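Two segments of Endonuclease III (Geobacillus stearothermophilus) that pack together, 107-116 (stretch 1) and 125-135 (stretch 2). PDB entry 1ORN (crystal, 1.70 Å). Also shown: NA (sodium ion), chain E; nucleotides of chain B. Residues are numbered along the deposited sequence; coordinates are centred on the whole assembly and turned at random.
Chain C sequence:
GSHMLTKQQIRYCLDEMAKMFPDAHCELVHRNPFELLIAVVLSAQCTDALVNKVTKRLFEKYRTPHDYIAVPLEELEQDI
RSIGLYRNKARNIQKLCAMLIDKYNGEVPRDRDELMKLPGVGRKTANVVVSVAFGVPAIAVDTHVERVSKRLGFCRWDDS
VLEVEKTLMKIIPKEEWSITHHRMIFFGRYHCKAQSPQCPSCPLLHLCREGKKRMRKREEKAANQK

Stretch 1 107-116: EVPRDRDELM
Stretch 2 (125-135) TANVVVSVAFG

Stretch 1 approaches as an extended segment from E107 to P109 (phi/psi of V108 -68/122°, P109 -68/148°), turns at R110 (-91/-2°) and enters a helix after D111, the N-cap, whose OD2 accepts from E114 N at 2.7 Å. Stretch 2 is already helical at T125, with G135 leaving the helix at positive phi (61/18°). Register is set by the CA atoms of R112 and A126, 5.4 Å apart, and of R110 and V130, 6.1 Å apart, so the chains run in opposite directions. Together they bury 481 Å².

F134 covers the most surface. Its CA-to-CB bond points toward stretch 1, and chi1 -49° (m) with chi2 -60° lays the ring beneath the R110 side chain. R110, m at chi1 and t at chi2 and chi3, extends across it: CG stands 3.5 Å from the F134 ring centroid, 5° off the normal, a CH-pi contact, while R110 NE lies 3.5 Å from F134 CE1. V108 (t) adds CG1 at 4.0 Å from F134 CZ. P109 O, 3.6 Å from F134 CE2, is buried without a polar partner.

R112 anchors the other end. Its chi1 -157° (t), chi2 -79° (m) and chi3 -55° (m) fold the chain so that CD rests 3.5 Å from A126 CB and NH1 donates to OD1 of N127 (chi1 -80°, m; chi2 -11°) at 2.9 Å (154°), the single hydrogen bond between the stretches. The guanidinium is also held from its own side by a salt bridge, R112 NE to D113 OD1, 3.0 Å.

A126 points its small methyl toward stretch 1, where close approach leaves L115 CB 3.9 Å and M116 CG 3.7 Å from A126 CB. Buried L115 (chi1 m, chi2 t), CA-to-CB toward stretch 2, places CD1 3.5 Å from CG1 of V130 (chi1 -58°, m) and 3.9 Å from CG1 of V129 (175°, t). V130 CG1 also packs 3.6 Å from R110 O and 3.8 Å from R112 N, fitting against the turn of stretch 1.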

# COMPACT_ATOMS: atom_id res chain seq x y z
N GLU C 107 11.43 6.35 -17.97
CA GLU C 107 10.06 6.50 -17.50
C GLU C 107 9.63 5.33 -16.62
O GLU C 107 10.17 4.23 -16.72
CB GLU C 107 9.12 6.64 -18.69
CG GLU C 107 9.35 7.90 -19.52
CD GLU C 107 8.65 7.87 -20.86
OE1 GLU C 107 7.43 7.57 -20.90
OE2 GLU C 107 9.31 8.16 -21.89
N VAL C 108 8.66 5.58 -15.75
CA VAL C 108 8.15 4.53 -14.89
C VAL C 108 7.40 3.52 -15.76
O VAL C 108 6.46 3.89 -16.47
CB VAL C 108 7.17 5.10 -13.84
CG1 VAL C 108 6.55 3.98 -13.03
CG2 VAL C 108 7.91 6.07 -12.93
N PRO C 109 7.82 2.24 -15.74
CA PRO C 109 7.13 1.25 -16.55
C PRO C 109 5.72 1.01 -16.01
O PRO C 109 5.49 1.11 -14.81
CB PRO C 109 8.03 0.02 -16.44
CG PRO C 109 8.62 0.16 -15.07
CD PRO C 109 8.95 1.64 -15.01
N ARG C 110 4.78 0.70 -16.90
CA ARG C 110 3.40 0.48 -16.50
C ARG C 110 3.08 -0.97 -16.19
O ARG C 110 1.96 -1.30 -15.79
CB ARG C 110 2.46 1.01 -17.60
CG ARG C 110 2.66 2.49 -17.87
CD ARG C 110 1.59 3.08 -18.79
NE ARG C 110 1.75 4.52 -18.91
CZ ARG C 110 0.91 5.32 -19.56
NH1 ARG C 110 -0.17 4.82 -20.14
NH2 ARG C 110 1.14 6.63 -19.61
N ASP C 111 4.07 -1.84 -16.36
CA ASP C 111 3.88 -3.27 -16.09
C ASP C 111 4.28 -3.60 -14.65
O ASP C 111 5.35 -3.22 -14.19
CB ASP C 111 4.73 -4.09 -17.05
CG ASP C 111 4.61 -5.57 -16.79
OD1 ASP C 111 3.52 -6.13 -17.04
OD2 ASP C 111 5.61 -6.17 -16.34
N ARG C 112 3.41 -4.32 -13.96
CA ARG C 112 3.64 -4.70 -12.56
C ARG C 112 4.91 -5.55 -12.39
O ARG C 112 5.75 -5.27 -11.53
CB ARG C 112 2.40 -5.44 -12.05
CG ARG C 112 2.21 -5.43 -10.54
CD ARG C 112 3.11 -6.44 -9.88
NE ARG C 112 2.90 -7.77 -10.43
CZ ARG C 112 1.78 -8.48 -10.30
NH1 ARG C 112 0.74 -7.98 -9.63
NH2 ARG C 112 1.68 -9.68 -10.85
N ASP C 113 5.07 -6.58 -13.21
CA ASP C 113 6.25 -7.43 -13.11
C ASP C 113 7.53 -6.69 -13.47
O ASP C 113 8.60 -7.02 -12.96
CB ASP C 113 6.09 -8.68 -14.00
CG ASP C 113 5.18 -9.72 -13.36
OD1 ASP C 113 4.49 -9.39 -12.38
OD2 ASP C 113 5.17 -10.87 -13.85
N GLU C 114 7.44 -5.70 -14.35
CA GLU C 114 8.63 -4.93 -14.70
C GLU C 114 8.99 -4.03 -13.52
O GLU C 114 10.16 -3.85 -13.20
CB GLU C 114 8.40 -4.08 -15.95
CG GLU C 114 8.33 -4.88 -17.25
CD GLU C 114 9.52 -5.81 -17.45
OE1 GLU C 114 10.68 -5.37 -17.27
OE2 GLU C 114 9.29 -6.99 -17.80
N LEU C 115 7.98 -3.46 -12.86
CA LEU C 115 8.24 -2.60 -11.71
C LEU C 115 8.96 -3.37 -10.61
O LEU C 115 9.82 -2.83 -9.93
CB LEU C 115 6.93 -2.02 -11.16
CG LEU C 115 6.28 -0.91 -11.98
CD1 LEU C 115 4.86 -0.67 -11.49
CD2 LEU C 115 7.11 0.36 -11.89
N MET C 116 8.57 -4.63 -10.43
CA MET C 116 9.18 -5.46 -9.40
C MET C 116 10.66 -5.75 -9.63
O MET C 116 11.36 -6.21 -8.73
CB MET C 116 8.40 -6.76 -9.25
CG MET C 116 7.07 -6.57 -8.54
SD MET C 116 6.05 -8.04 -8.46
CE MET C 116 7.17 -9.16 -7.58
N THR C 125 4.34 -2.69 -3.52
CA THR C 125 4.70 -1.41 -4.12
C THR C 125 4.29 -1.35 -5.58
O THR C 125 3.68 -0.36 -6.02
CB THR C 125 6.21 -1.17 -3.97
OG1 THR C 125 6.52 -1.08 -2.57
CG2 THR C 125 6.64 0.13 -4.65
N ALA C 126 4.59 -2.40 -6.33
CA ALA C 126 4.23 -2.43 -7.75
C ALA C 126 2.72 -2.34 -7.96
O ALA C 126 2.25 -1.65 -8.86
CB ALA C 126 4.79 -3.69 -8.41
N ASN C 127 1.95 -3.05 -7.14
CA ASN C 127 0.49 -3.01 -7.26
C ASN C 127 -0.08 -1.62 -6.99
O ASN C 127 -1.01 -1.19 -7.67
CB ASN C 127 -0.17 -4.03 -6.34
CG ASN C 127 -0.13 -5.44 -6.91
OD1 ASN C 127 0.21 -5.64 -8.08
ND2 ASN C 127 -0.49 -6.43 -6.10
N VAL C 128 0.45 -0.93 -5.98
CA VAL C 128 -0.04 0.41 -5.69
C VAL C 128 0.22 1.32 -6.88
O VAL C 128 -0.67 2.06 -7.32
CB VAL C 128 0.64 1.03 -4.45
CG1 VAL C 128 0.29 2.52 -4.35
CG2 VAL C 128 0.19 0.30 -3.21
N VAL C 129 1.43 1.26 -7.42
CA VAL C 129 1.79 2.10 -8.55
C VAL C 129 0.94 1.85 -9.80
O VAL C 129 0.40 2.80 -10.37
CB VAL C 129 3.29 1.95 -8.89
CG1 VAL C 129 3.64 2.75 -10.16
CG2 VAL C 129 4.12 2.45 -7.72
N VAL C 130 0.80 0.60 -10.23
CA VAL C 130 0.01 0.36 -11.44
C VAL C 130 -1.46 0.72 -11.25
O VAL C 130 -2.11 1.17 -12.19
CB VAL C 130 0.11 -1.12 -11.93
CG1 VAL C 130 1.57 -1.46 -12.19
CG2 VAL C 130 -0.50 -2.07 -10.91
N SER C 131 -1.95 0.55 -10.04
CA SER C 131 -3.35 0.85 -9.73
C SER C 131 -3.64 2.34 -9.65
O SER C 131 -4.54 2.84 -10.32
CB SER C 131 -3.73 0.20 -8.40
OG SER C 131 -5.05 0.56 -8.02
N VAL C 132 -2.87 3.04 -8.83
CA VAL C 132 -3.08 4.47 -8.64
C VAL C 132 -2.62 5.31 -9.83
O VAL C 132 -3.35 6.19 -10.29
CB VAL C 132 -2.38 4.91 -7.34
CG1 VAL C 132 -2.65 6.39 -7.10
CG2 VAL C 132 -3.05 4.09 -6.24
N ALA C 133 -1.42 5.05 -10.33
CA ALA C 133 -0.89 5.81 -11.46
C ALA C 133 -1.45 5.47 -12.84
O ALA C 133 -1.71 6.37 -13.64
CB ALA C 133 0.62 5.68 -11.49
N PHE C 134 -1.65 4.19 -13.11
CA PHE C 134 -2.10 3.77 -14.43
C PHE C 134 -3.47 3.13 -14.53
O PHE C 134 -3.83 2.59 -15.57
CB PHE C 134 -1.04 2.85 -15.05
CG PHE C 134 0.35 3.41 -14.97
CD1 PHE C 134 0.67 4.61 -15.59
CD2 PHE C 134 1.34 2.74 -14.26
CE1 PHE C 134 1.95 5.15 -15.50
CE2 PHE C 134 2.63 3.27 -14.17
CZ PHE C 134 2.94 4.47 -14.79
N GLY C 135 -4.22 3.18 -13.43
CA GLY C 135 -5.56 2.62 -13.42
C GLY C 135 -5.67 1.13 -13.67
O GLY C 135 -6.75 0.64 -14.00
NA NA E . 12.31 -5.44 -6.68
P DT B 9 6.86 -4.56 -0.98
OP1 DT B 9 6.67 -3.71 -2.18
OP2 DT B 9 6.19 -5.88 -0.88
O5' DT B 9 8.42 -4.78 -0.78
C5' DT B 9 9.28 -3.65 -0.74
C4' DT B 9 10.71 -4.08 -0.52
O4' DT B 9 10.90 -4.48 0.86
C3' DT B 9 11.15 -5.25 -1.39
O3' DT B 9 12.26 -4.85 -2.20
C2' DT B 9 11.53 -6.35 -0.40
C1' DT B 9 11.79 -5.59 0.90
N1 DT B 9 11.50 -6.35 2.14
C2 DT B 9 12.45 -6.34 3.17
O2 DT B 9 13.51 -5.75 3.09
N3 DT B 9 12.09 -7.06 4.28
C4 DT B 9 10.93 -7.78 4.47
O4 DT B 9 10.74 -8.38 5.53
C5 DT B 9 10.00 -7.76 3.36
C7 DT B 9 8.72 -8.53 3.47
C6 DT B 9 10.33 -7.05 2.27
O HOH W 1 14.35 -6.14 -7.57
O HOH W 2 11.97 -7.85 -5.85